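Local coordinates for 3-phosphoshikimate 1-carboxyvinyltransferase (Streptomyces sviceus, PDB 7M0O), which probably transfers the enolpyruvyl group of phosphoenolpyruvate to the 5-hydroxyl of shikimate-3-phosphate, the sixth of seven steps leading to chorismate, at residues Thr80-Leu85 / Pro102-Arg107; Arg13-Ala18 / Asp34-Phe39; Ala233-Gly238 / Ala301-Phe306; Phe229-Ala234 / Phe372-Leu377. All coordinates share one frame; numbering follows the deposited sequence.

Interaction 1: Thr80-Leu85 / Pro102-Arg107; sequences TTARFL and PQMRRR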
loop_
_atom_site.group_PDB
_atom_site.type_symbol
_atom_site.label_atom_id
_atom_site.label_comp_id
_atom_site.label_asym_id
_atom_site.label_seq_id
_atom_site.Cartn_x
_atom_site.Cartn_y
_atom_site.Cartn_z
ATOM N N THR A 80 -8.254 -7.035 -4.804
ATOM C CA THR A 80 -9.095 -5.870 -4.541
ATOM C C THR A 80 -10.406 -5.957 -5.315
ATOM O O THR A 80 -11.488 -5.712 -4.766
ATOM C CB THR A 80 -8.348 -4.583 -4.913
ATOM O OG1 THR A 80 -7.333 -4.312 -3.943
ATOM C CG2 THR A 80 -9.325 -3.418 -4.965
ATOM N N THR A 81 -10.320 -6.262 -6.609
ATOM C CA THR A 81 -11.514 -6.423 -7.431
ATOM C C THR A 81 -12.451 -7.476 -6.840
ATOM O O THR A 81 -13.671 -7.270 -6.781
ATOM C CB THR A 81 -11.113 -6.808 -8.857
ATOM O OG1 THR A 81 -10.126 -5.877 -9.359
ATOM C CG2 THR A 81 -12.317 -6.825 -9.782
ATOM N N ALA A 82 -11.889 -8.598 -6.379
ATOM C CA ALA A 82 -12.682 -9.716 -5.880
ATOM C C ALA A 82 -13.400 -9.410 -4.575
ATOM O O ALA A 82 -14.408 -10.061 -4.273
ATOM C CB ALA A 82 -11.795 -10.950 -5.694
ATOM N N ARG A 83 -12.912 -8.449 -3.792
ATOM C CA ARG A 83 -13.574 -8.082 -2.544
ATOM C C ARG A 83 -14.371 -6.791 -2.646
ATOM O O ARG A 83 -15.491 -6.722 -2.127
ATOM C CB ARG A 83 -12.545 -7.955 -1.417
ATOM C CG ARG A 83 -11.819 -9.255 -1.150
ATOM C CD ARG A 83 -10.392 -8.999 -0.691
ATOM N NE ARG A 83 -9.700 -10.243 -0.371
ATOM C CZ ARG A 83 -8.441 -10.311 0.046
ATOM N NH1 ARG A 83 -7.723 -9.204 0.189
ATOM N NH2 ARG A 83 -7.901 -11.488 0.320
ATOM N N PHE A 84 -13.845 -5.773 -3.333
ATOM C CA PHE A 84 -14.518 -4.475 -3.367
ATOM C C PHE A 84 -15.702 -4.455 -4.329
ATOM O O PHE A 84 -16.709 -3.803 -4.045
ATOM C CB PHE A 84 -13.534 -3.371 -3.759
ATOM C CG PHE A 84 -12.611 -2.948 -2.656
ATOM C CD1 PHE A 84 -12.603 -3.605 -1.430
ATOM C CD2 PHE A 84 -11.751 -1.874 -2.841
ATOM C CE1 PHE A 84 -11.749 -3.206 -0.420
ATOM C CE2 PHE A 84 -10.884 -1.466 -1.833
ATOM C CZ PHE A 84 -10.884 -2.131 -0.619
ATOM N N LEU A 85 -15.603 -5.102 -5.491
ATOM C CA LEU A 85 -16.743 -5.078 -6.408
ATOM C C LEU A 85 -17.984 -5.754 -5.828
ATOM O O LEU A 85 -19.079 -5.190 -5.971
ATOM C CB LEU A 85 -16.352 -5.687 -7.762
ATOM C CG LEU A 85 -15.564 -4.767 -8.692
ATOM C CD1 LEU A 85 -15.559 -5.319 -10.105
ATOM C CD2 LEU A 85 -16.118 -3.341 -8.692
ATOM N N PRO A 102 -9.202 -19.270 -11.912
ATOM C CA PRO A 102 -9.076 -20.503 -11.110
ATOM C C PRO A 102 -8.111 -20.353 -9.944
ATOM O O PRO A 102 -8.329 -20.925 -8.868
ATOM C CB PRO A 102 -8.601 -21.528 -12.148
ATOM C CG PRO A 102 -9.175 -21.000 -13.468
ATOM C CD PRO A 102 -9.079 -19.515 -13.363
ATOM N N GLN A 103 -7.070 -19.536 -10.111
ATOM C CA GLN A 103 -6.129 -19.318 -9.020
ATOM C C GLN A 103 -6.714 -18.400 -7.945
ATOM O O GLN A 103 -6.522 -18.650 -6.743
ATOM C CB GLN A 103 -4.804 -18.776 -9.581
ATOM C CG GLN A 103 -4.934 -17.629 -10.589
ATOM C CD GLN A 103 -4.906 -18.062 -12.068
ATOM O OE1 GLN A 103 -5.553 -19.034 -12.477
ATOM N NE2 GLN A 103 -4.165 -17.307 -12.879
ATOM N N MET A 104 -7.456 -17.365 -8.340
ATOM C CA MET A 104 -8.034 -16.440 -7.365
ATOM C C MET A 104 -9.257 -17.021 -6.659
ATOM O O MET A 104 -9.563 -16.604 -5.538
ATOM C CB MET A 104 -8.391 -15.108 -8.047
ATOM C CG MET A 104 -9.048 -14.060 -7.127
ATOM S SD MET A 104 -7.929 -13.248 -5.953
ATOM C CE MET A 104 -9.007 -13.033 -4.535
ATOM N N ARG A 105 -9.965 -17.978 -7.277
ATOM C CA ARG A 105 -11.015 -18.704 -6.564
ATOM C C ARG A 105 -10.480 -19.329 -5.287
ATOM O O ARG A 105 -11.223 -19.491 -4.318
ATOM C CB ARG A 105 -11.638 -19.793 -7.451
ATOM C CG ARG A 105 -12.516 -19.307 -8.613
ATOM C CD ARG A 105 -13.105 -20.488 -9.374
ATOM N NE ARG A 105 -13.784 -20.099 -10.605
ATOM C CZ ARG A 105 -13.489 -20.575 -11.812
ATOM N NH1 ARG A 105 -12.523 -21.468 -11.951
ATOM N NH2 ARG A 105 -14.170 -20.153 -12.874
ATOM N N ARG A 106 -9.194 -19.677 -5.259
ATOM C CA ARG A 106 -8.625 -20.334 -4.095
ATOM C C ARG A 106 -8.416 -19.389 -2.913
ATOM O O ARG A 106 -8.065 -19.863 -1.828
ATOM C CB ARG A 106 -7.305 -20.999 -4.495
ATOM C CG ARG A 106 -7.478 -22.128 -5.519
ATOM C CD ARG A 106 -6.171 -22.925 -5.678
ATOM N NE ARG A 106 -5.290 -22.361 -6.702
ATOM C CZ ARG A 106 -4.568 -23.086 -7.553
ATOM N NH1 ARG A 106 -4.618 -24.415 -7.500
ATOM N NH2 ARG A 106 -3.792 -22.485 -8.453
ATOM N N ARG A 107 -8.635 -18.077 -3.087
ATOM C CA ARG A 107 -8.451 -17.096 -2.025
ATOM C C ARG A 107 -9.815 -16.663 -1.492
ATOM O O ARG A 107 -10.443 -15.762 -2.072
ATOM C CB ARG A 107 -7.657 -15.884 -2.528
ATOM C CG ARG A 107 -6.208 -16.217 -2.930
ATOM C CD ARG A 107 -5.428 -14.960 -3.263
ATOM N NE ARG A 107 -5.520 -13.982 -2.184
ATOM C CZ ARG A 107 -4.957 -12.780 -2.210
ATOM N NH1 ARG A 107 -4.258 -12.396 -3.267
ATOM N NH2 ARG A 107 -5.098 -11.960 -1.177
HETATM O O HOH W 1 -10.018 -12.763 -0.825
#
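R83 and R107 bring their guanidinium groups together, NH2 of R83 lying 3.2 Å from NH2 of R107. Both atoms are donors, so no bond forms between them. The two planes are nearly perpendicular, 84° apart. R83 bends at chi2 (148°) and then runs extended to its flat end, which takes it across to the other segment; R107 reaches the meeting point with a kink at chi3 (53°). A water sits at the edge of the R83 guanidinium, in its plane. It accepts from NE of R83 at 2.6 Å and donates over a longer 3.3 Å to the backbone O of R107, tying the side chain to the opposite main chain.

Helix 79-90 is the crossover of a beta-alpha-beta unit whose parallel neighbouring strands are 70-74 and 95-99, with the short, weakly bonded helical turn 102-105 following the second. R107 is predicted to bind phosphoenolpyruvate, and R83 touches Q155, predicted to do the same; the paired arginines are thus consistent with the lining of an anion pocket. Putting a leucine in place of R83 would probably leave the water without its NE donor and take one positive charge from the pocket wall.

Deeper in, M104 turns its chain at chi2 and meets A82 methyl to methyl, CE to CB 3.7 Å. H132 accompanies this buried patch, its NE2 hydrogen-bonded to O of A82.

Interaction 2: Arg13-Ala18 / Asp34-Phe39; sequences RALFLA and DDTEGF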
loop_
_atom_site.group_PDB
_atom_site.type_symbol
_atom_site.label_atom_id
_atom_site.label_comp_id
_atom_site.label_asym_id
_atom_site.label_seq_id
_atom_site.Cartn_x
_atom_site.Cartn_y
_atom_site.Cartn_z
ATOM N N ARG A 13 -8.604 1.643 -2.682
ATOM C CA ARG A 13 -9.606 2.417 -1.950
ATOM C C ARG A 13 -10.164 3.553 -2.803
ATOM O O ARG A 13 -11.374 3.813 -2.787
ATOM C CB ARG A 13 -9.006 2.992 -0.664
ATOM C CG ARG A 13 -8.470 1.995 0.375
ATOM C CD ARG A 13 -7.825 2.840 1.468
ATOM N NE ARG A 13 -7.188 2.127 2.574
ATOM C CZ ARG A 13 -5.912 1.747 2.603
ATOM N NH1 ARG A 13 -5.103 1.962 1.567
ATOM N NH2 ARG A 13 -5.441 1.141 3.678
ATOM N N ALA A 14 -9.295 4.263 -3.531
ATOM C CA ALA A 14 -9.745 5.420 -4.309
ATOM C C ALA A 14 -10.716 5.021 -5.414
ATOM O O ALA A 14 -11.620 5.798 -5.754
ATOM C CB ALA A 14 -8.548 6.150 -4.915
ATOM N N LEU A 15 -10.511 3.844 -6.021
ATOM C CA LEU A 15 -11.424 3.370 -7.067
ATOM C C LEU A 15 -12.815 3.107 -6.503
ATOM O O LEU A 15 -13.827 3.424 -7.146
ATOM C CB LEU A 15 -10.876 2.096 -7.716
ATOM C CG LEU A 15 -9.731 2.278 -8.698
ATOM C CD1 LEU A 15 -9.131 0.936 -9.087
ATOM C CD2 LEU A 15 -10.234 2.990 -9.912
ATOM N N PHE A 16 -12.882 2.504 -5.314
ATOM C CA PHE A 16 -14.164 2.312 -4.641
ATOM C C PHE A 16 -14.850 3.646 -4.395
ATOM O O PHE A 16 -16.037 3.815 -4.693
ATOM C CB PHE A 16 -13.942 1.561 -3.324
ATOM C CG PHE A 16 -15.217 1.192 -2.593
ATOM C CD1 PHE A 16 -16.015 2.178 -2.005
ATOM C CD2 PHE A 16 -15.601 -0.138 -2.456
ATOM C CE1 PHE A 16 -17.189 1.852 -1.317
ATOM C CE2 PHE A 16 -16.780 -0.476 -1.761
ATOM C CZ PHE A 16 -17.564 0.522 -1.193
ATOM N N LEU A 17 -14.125 4.591 -3.795
ATOM C CA LEU A 17 -14.711 5.888 -3.467
ATOM C C LEU A 17 -15.172 6.627 -4.723
ATOM O O LEU A 17 -16.251 7.246 -4.726
ATOM C CB LEU A 17 -13.696 6.707 -2.672
ATOM C CG LEU A 17 -13.409 6.095 -1.296
ATOM C CD1 LEU A 17 -12.105 6.595 -0.691
ATOM C CD2 LEU A 17 -14.567 6.432 -0.361
ATOM N N ALA A 18 -14.374 6.566 -5.804
ATOM C CA ALA A 18 -14.756 7.217 -7.057
ATOM C C ALA A 18 -16.034 6.615 -7.623
ATOM O O ALA A 18 -16.867 7.329 -8.187
ATOM C CB ALA A 18 -13.630 7.115 -8.092
ATOM N N ASP A 34 -2.686 -5.152 -13.357
ATOM C CA ASP A 34 -3.740 -6.059 -13.802
ATOM C C ASP A 34 -4.944 -6.002 -12.867
ATOM O O ASP A 34 -6.089 -6.061 -13.328
ATOM C CB ASP A 34 -3.221 -7.496 -13.927
ATOM C CG ASP A 34 -2.277 -7.673 -15.107
ATOM O OD1 ASP A 34 -2.352 -6.871 -16.078
ATOM O OD2 ASP A 34 -1.449 -8.616 -15.066
ATOM N N ASP A 35 -4.706 -5.848 -11.549
ATOM C CA ASP A 35 -5.818 -5.765 -10.605
ATOM C C ASP A 35 -6.643 -4.501 -10.839
ATOM O O ASP A 35 -7.867 -4.569 -10.956
ATOM C CB ASP A 35 -5.303 -5.824 -9.159
ATOM C CG ASP A 35 -6.426 -6.013 -8.115
ATOM O OD1 ASP A 35 -7.628 -6.060 -8.469
ATOM O OD2 ASP A 35 -6.099 -6.138 -6.914
ATOM N N THR A 36 -5.994 -3.332 -10.940
ATOM C CA THR A 36 -6.789 -2.119 -11.141
ATOM C C THR A 36 -7.423 -2.077 -12.525
ATOM O O THR A 36 -8.506 -1.497 -12.693
ATOM C CB THR A 36 -5.942 -0.869 -10.907
ATOM O OG1 THR A 36 -5.013 -0.705 -11.986
ATOM C CG2 THR A 36 -5.191 -0.982 -9.609
ATOM N N GLU A 37 -6.781 -2.685 -13.530
ATOM C CA GLU A 37 -7.414 -2.774 -14.842
ATOM C C GLU A 37 -8.685 -3.617 -14.780
ATOM O O GLU A 37 -9.713 -3.241 -15.351
ATOM C CB GLU A 37 -6.429 -3.342 -15.870
ATOM C CG GLU A 37 -6.957 -3.364 -17.307
ATOM C CD GLU A 37 -6.938 -1.986 -17.962
ATOM O OE1 GLU A 37 -6.197 -1.101 -17.466
ATOM O OE2 GLU A 37 -7.655 -1.799 -18.980
ATOM N N GLY A 38 -8.631 -4.757 -14.087
ATOM C CA GLY A 38 -9.822 -5.573 -13.926
ATOM C C GLY A 38 -10.914 -4.880 -13.124
ATOM O O GLY A 38 -12.105 -5.063 -13.411
ATOM N N PHE A 39 -10.526 -4.079 -12.127
ATOM C CA PHE A 39 -11.491 -3.272 -11.372
ATOM C C PHE A 39 -12.230 -2.317 -12.301
ATOM O O PHE A 39 -13.470 -2.265 -12.312
ATOM C CB PHE A 39 -10.761 -2.497 -10.265
ATOM C CG PHE A 39 -11.636 -2.048 -9.094
ATOM C CD1 PHE A 39 -11.214 -2.261 -7.794
ATOM C CD2 PHE A 39 -12.815 -1.349 -9.300
ATOM C CE1 PHE A 39 -11.977 -1.817 -6.709
ATOM C CE2 PHE A 39 -13.588 -0.911 -8.227
ATOM C CZ PHE A 39 -13.167 -1.143 -6.935
#
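L15 lays its CB and CD1 over one face of the F39 ring, and this CH-pi contact is the heart of the pairing. CB of L15 stands 4.0 Å from the ring centroid, only 9° off the ring normal. F39 sends its ring across the gap with CG anti to the backbone N (chi1 -158°), while L15 reaches the other way, so the two side chains overlap along their length.

The remaining packing contacts extend this overlap. CD1 of L15 covers the root of the ring, 3.9 Å from CG of F39, and also comes to 4.1 Å from CB of T36. At the far end, CZ of F39 reaches the backbone N of F16 at 4.0 Å, oblique to the ring. With an alanine in place of F39, L15 would probably lose the surface it lies on, and a gap would open between the helices.

Polar bonding plays no part across the interface: OG1 of T36 is occupied by its own chain, bonded to O of L31 and N of S33.

The two helical segments run almost parallel, 9° apart, with their axes 11.2 Å from each other at closest approach, wide enough to take a leucine and a phenyl ring between them. Helices 8-20 and 34-45 belong to the inward-facing helices of one globular domain of the EPSP synthase inside-out alpha/beta fold, and helix 8-20 also carries K8, S9 and R13, predicted to bind substrate. W57 of strand 56-60 backs both L15 and T36. Helix 79-90 completes the surroundings, T80, T81 and L85 against F39 and L88 against F16.

Interaction 3: Ala233-Gly238 / Ala301-Phe306; sequences AALTPG and AAIAPF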
loop_
_atom_site.group_PDB
_atom_site.type_symbol
_atom_site.label_atom_id
_atom_site.label_comp_id
_atom_site.label_asym_id
_atom_site.label_seq_id
_atom_site.Cartn_x
_atom_site.Cartn_y
_atom_site.Cartn_z
ATOM N N ALA A 233 19.942 9.404 -3.103
ATOM C CA ALA A 233 20.307 10.816 -3.169
ATOM C C ALA A 233 21.082 11.248 -1.929
ATOM O O ALA A 233 22.062 11.988 -2.033
ATOM C CB ALA A 233 19.054 11.675 -3.348
ATOM N N ALA A 234 20.664 10.794 -0.746
ATOM C CA ALA A 234 21.335 11.205 0.491
ATOM C C ALA A 234 22.774 10.702 0.529
ATOM O O ALA A 234 23.661 11.357 1.101
ATOM C CB ALA A 234 20.559 10.677 1.700
ATOM N N LEU A 235 23.024 9.578 -0.129
ATOM C CA LEU A 235 24.334 8.948 -0.143
ATOM C C LEU A 235 25.286 9.608 -1.129
ATOM O O LEU A 235 26.503 9.438 -1.004
ATOM C CB LEU A 235 24.159 7.478 -0.500
ATOM C CG LEU A 235 25.376 6.588 -0.657
ATOM C CD1 LEU A 235 26.057 6.488 0.700
ATOM C CD2 LEU A 235 24.899 5.256 -1.162
ATOM N N THR A 236 24.754 10.342 -2.101
ATOM C CA THR A 236 25.508 10.849 -3.244
ATOM C C THR A 236 25.634 12.367 -3.156
ATOM O O THR A 236 24.641 13.077 -3.374
ATOM C CB THR A 236 24.809 10.447 -4.548
ATOM O OG1 THR A 236 24.525 9.035 -4.543
ATOM C CG2 THR A 236 25.675 10.811 -5.774
ATOM N N PRO A 237 26.816 12.924 -2.884
ATOM C CA PRO A 237 26.912 14.381 -2.692
ATOM C C PRO A 237 26.513 15.144 -3.948
ATOM O O PRO A 237 26.943 14.819 -5.055
ATOM C CB PRO A 237 28.387 14.597 -2.331
ATOM C CG PRO A 237 29.092 13.372 -2.815
ATOM C CD PRO A 237 28.107 12.246 -2.675
ATOM N N GLY A 238 25.661 16.154 -3.755
ATOM C CA GLY A 238 25.137 16.947 -4.846
ATOM C C GLY A 238 23.995 16.333 -5.635
ATOM O O GLY A 238 23.432 17.016 -6.500
ATOM N N ALA A 301 19.802 0.377 6.878
ATOM C CA ALA A 301 20.902 -0.558 7.102
ATOM C C ALA A 301 21.857 -0.597 5.914
ATOM O O ALA A 301 23.071 -0.745 6.094
ATOM C CB ALA A 301 20.341 -1.953 7.384
ATOM N N ALA A 302 21.337 -0.425 4.703
ATOM C CA ALA A 302 22.159 -0.583 3.511
ATOM C C ALA A 302 23.021 0.640 3.188
ATOM O O ALA A 302 23.995 0.494 2.440
ATOM C CB ALA A 302 21.270 -0.944 2.316
ATOM N N ILE A 303 22.715 1.831 3.719
ATOM C CA ILE A 303 23.599 2.996 3.555
ATOM C C ILE A 303 24.474 3.234 4.776
ATOM O O ILE A 303 25.428 4.027 4.695
ATOM C CB ILE A 303 22.812 4.285 3.208
ATOM C CG1 ILE A 303 21.869 4.683 4.348
ATOM C CG2 ILE A 303 22.053 4.092 1.900
ATOM C CD1 ILE A 303 21.214 6.055 4.171
ATOM N N ALA A 304 24.221 2.532 5.884
ATOM C CA ALA A 304 25.012 2.746 7.085
ATOM C C ALA A 304 26.508 2.443 6.937
ATOM O O ALA A 304 27.288 3.038 7.703
ATOM C CB ALA A 304 24.414 1.920 8.237
ATOM N N PRO A 305 26.975 1.565 6.036
ATOM C CA PRO A 305 28.433 1.362 5.924
ATOM C C PRO A 305 29.203 2.633 5.623
ATOM O O PRO A 305 30.413 2.690 5.894
ATOM C CB PRO A 305 28.562 0.349 4.782
ATOM C CG PRO A 305 27.293 -0.437 4.872
ATOM C CD PRO A 305 26.236 0.533 5.274
ATOM N N PHE A 306 28.533 3.657 5.094
ATOM C CA PHE A 306 29.161 4.905 4.678
ATOM C C PHE A 306 28.970 6.037 5.681
ATOM O O PHE A 306 29.413 7.156 5.418
ATOM C CB PHE A 306 28.614 5.316 3.310
ATOM C CG PHE A 306 28.518 4.172 2.344
ATOM C CD1 PHE A 306 29.629 3.768 1.622
ATOM C CD2 PHE A 306 27.328 3.479 2.180
ATOM C CE1 PHE A 306 29.552 2.704 0.744
ATOM C CE2 PHE A 306 27.248 2.412 1.302
ATOM C CZ PHE A 306 28.371 2.027 0.589
#
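L235 reaches across to I303 and F306 from the last turn of helix 223-235. Just before it, A234 also directs its CB toward segment 301-306, but CB of A234 stays 5.3 Å from CD1 of I303, so the side chain of L235 does the bridging. CG of L235 is anti to its backbone N (chi1 177°), which carries the branch outward from the helix, and the two methyls then divide the work. CD1 of L235 is 3.6 Å from CD2 of F306 and 3.8 Å from CB of F306, meeting the ring obliquely. CD2 of L235 takes the looser neighbour, CG2 of I303, at 4.3 Å.

On the far side the 3-10 turn 304-306, with N of F306 bonded to O of I303, brings I303 and F306 round to the same leucine. CB of P305 lies over one face of the phenyl ring, offset toward its rim.

After L235 the chain leaves the helix. N of T236 donates to O of A233 at 3.2 Å, and OG1 of T236 bonds to O of A232. P237 and G238 lead off into the loop.

Helix 297-303 crosses over between the parallel strands 286-289 and 311-314, and the contact lies at its C-terminal end. Helix 366-375 adjoins the contact, V374 touching I303 and T375 touching F306, while L283 packs on L235 and I350 of strand 347-351 backs A301 and A304.

Interaction 4: Phe229-Ala234 / Phe372-Leu377; sequences FFAAAA and FAVTGL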
loop_
_atom_site.group_PDB
_atom_site.type_symbol
_atom_site.label_atom_id
_atom_site.label_comp_id
_atom_site.label_asym_id
_atom_site.label_seq_id
_atom_site.Cartn_x
_atom_site.Cartn_y
_atom_site.Cartn_z
ATOM N N PHE A 229 15.029 5.511 -3.439
ATOM C CA PHE A 229 15.492 6.577 -4.313
ATOM C C PHE A 229 15.919 7.791 -3.486
ATOM O O PHE A 229 16.955 8.402 -3.768
ATOM C CB PHE A 229 14.399 6.888 -5.352
ATOM C CG PHE A 229 14.117 5.722 -6.286
ATOM C CD1 PHE A 229 14.671 5.676 -7.554
ATOM C CD2 PHE A 229 13.369 4.637 -5.858
ATOM C CE1 PHE A 229 14.449 4.582 -8.397
ATOM C CE2 PHE A 229 13.166 3.539 -6.673
ATOM C CZ PHE A 229 13.707 3.514 -7.958
ATOM N N PHE A 230 15.189 8.076 -2.401
ATOM C CA PHE A 230 15.608 9.098 -1.448
ATOM C C PHE A 230 16.971 8.757 -0.830
ATOM O O PHE A 230 17.827 9.635 -0.676
ATOM C CB PHE A 230 14.559 9.251 -0.341
ATOM C CG PHE A 230 13.272 9.949 -0.753
ATOM C CD1 PHE A 230 13.262 11.025 -1.629
ATOM C CD2 PHE A 230 12.075 9.545 -0.203
ATOM C CE1 PHE A 230 12.051 11.665 -1.958
ATOM C CE2 PHE A 230 10.870 10.181 -0.515
ATOM C CZ PHE A 230 10.865 11.237 -1.390
ATOM N N ALA A 231 17.178 7.490 -0.437
ATOM C CA ALA A 231 18.452 7.071 0.157
ATOM C C ALA A 231 19.618 7.217 -0.816
ATOM O O ALA A 231 20.718 7.639 -0.422
ATOM C CB ALA A 231 18.360 5.620 0.631
ATOM N N ALA A 232 19.411 6.839 -2.076
ATOM C CA ALA A 232 20.451 7.009 -3.093
ATOM C C ALA A 232 20.896 8.468 -3.187
ATOM O O ALA A 232 22.098 8.762 -3.301
ATOM C CB ALA A 232 19.934 6.516 -4.448
ATOM N N ALA A 233 19.942 9.404 -3.103
ATOM C CA ALA A 233 20.307 10.816 -3.169
ATOM C C ALA A 233 21.082 11.248 -1.929
ATOM O O ALA A 233 22.062 11.988 -2.033
ATOM C CB ALA A 233 19.054 11.675 -3.348
ATOM N N ALA A 234 20.664 10.794 -0.746
ATOM C CA ALA A 234 21.335 11.205 0.491
ATOM C C ALA A 234 22.774 10.702 0.529
ATOM O O ALA A 234 23.661 11.357 1.101
ATOM C CB ALA A 234 20.559 10.677 1.700
ATOM N N PHE A 372 19.899 -3.240 -0.821
ATOM C CA PHE A 372 21.311 -3.413 -1.136
ATOM C C PHE A 372 21.648 -3.005 -2.563
ATOM O O PHE A 372 22.834 -2.801 -2.868
ATOM C CB PHE A 372 21.754 -4.858 -0.848
ATOM C CG PHE A 372 21.900 -5.132 0.629
ATOM C CD1 PHE A 372 23.030 -4.704 1.318
ATOM C CD2 PHE A 372 20.884 -5.744 1.334
ATOM C CE1 PHE A 372 23.151 -4.911 2.681
ATOM C CE2 PHE A 372 20.990 -5.958 2.707
ATOM C CZ PHE A 372 22.127 -5.546 3.381
ATOM N N ALA A 373 20.638 -2.807 -3.413
ATOM C CA ALA A 373 20.886 -2.108 -4.668
ATOM C C ALA A 373 21.444 -0.712 -4.408
ATOM O O ALA A 373 22.300 -0.233 -5.158
ATOM C CB ALA A 373 19.601 -2.033 -5.500
ATOM N N VAL A 374 20.946 -0.024 -3.370
ATOM C CA VAL A 374 21.489 1.297 -3.075
ATOM C C VAL A 374 22.959 1.193 -2.677
ATOM O O VAL A 374 23.786 2.019 -3.077
ATOM C CB VAL A 374 20.657 2.003 -1.983
ATOM C CG1 VAL A 374 21.199 3.400 -1.773
ATOM C CG2 VAL A 374 19.188 2.060 -2.362
ATOM N N THR A 375 23.308 0.183 -1.875
ATOM C CA THR A 375 24.702 -0.030 -1.504
ATOM C C THR A 375 25.583 -0.163 -2.734
ATOM O O THR A 375 26.735 0.288 -2.734
ATOM C CB THR A 375 24.832 -1.291 -0.649
ATOM O OG1 THR A 375 23.866 -1.269 0.407
ATOM C CG2 THR A 375 26.225 -1.393 -0.061
ATOM N N GLY A 376 25.051 -0.776 -3.790
ATOM C CA GLY A 376 25.812 -0.995 -5.017
ATOM C C GLY A 376 26.177 0.264 -5.795
ATOM O O GLY A 376 27.026 0.183 -6.692
ATOM N N LEU A 377 25.536 1.407 -5.515
ATOM C CA LEU A 377 26.004 2.680 -6.064
ATOM C C LEU A 377 27.451 2.977 -5.694
ATOM O O LEU A 377 28.171 3.623 -6.474
ATOM C CB LEU A 377 25.120 3.818 -5.563
ATOM C CG LEU A 377 23.671 3.786 -6.032
ATOM C CD1 LEU A 377 22.988 4.996 -5.458
ATOM C CD2 LEU A 377 23.560 3.776 -7.544
#
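V374 points its side chain at the backbone of A231 and A232, where the helices come close enough for a valine methyl to lie on main chain. From CB the two branches part. CG1, anti to the backbone N (chi1 -176°), is the one that crosses. It lands 3.9 Å from both N and CA of A232, and 4.2 Å from C of A231, on the peptide joining the two alanines. Their methyls stand round it more loosely: CB of A231 and CB of A232 are each 4.3 Å from CG1. CG2 stands beside the valine's own N and makes no close touch on segment 229-234.

One turn on, L377 adds a second touch. Its CD1 meets CB of A232 at 3.6 Å, so both a valine and a leucine methyl reach A232 from the same side. The small side chains matter here: with only methyls on A231 and A232, CA of A232 comes to 5.8 Å from CA of V374.

L404 of helix 397-406 also rests on A232, and F257 touches A231, so several helices converge on this spot. Helix 366-375 also bears R367, predicted to bind phosphoenolpyruvate. In the EPSP synthase family each globular domain is built from beta-alpha-beta-alpha-beta-beta units, with helices gathered inside and sheets outward, the inside-out alpha/beta barrel. Alanine-lined packing between helices 223-235 and 366-375 belongs to that helical interior.

Overall arrangement
The four contacts form two groups on opposite sides of the chain's centre. Interactions 1 and 2 are joined by D35, whose carboxylate accepts from OG1 of T81 and N of T80, and by F39, which packs on L85. Interactions 3 and 4 both use helix 223-235, their centres 6 Å apart, and OG1 of T375 bonds to O of A302. Interaction 2 is all core, every touching residue buried, and is filled by a leucine and a ring. Interactions 3 and 4 are buried and apolar too, but each ends in one partly exposed side chain, F306 and L377. Interaction 1 alone combines charged groups and water, passing from buried A82 and M104 to exposed R107.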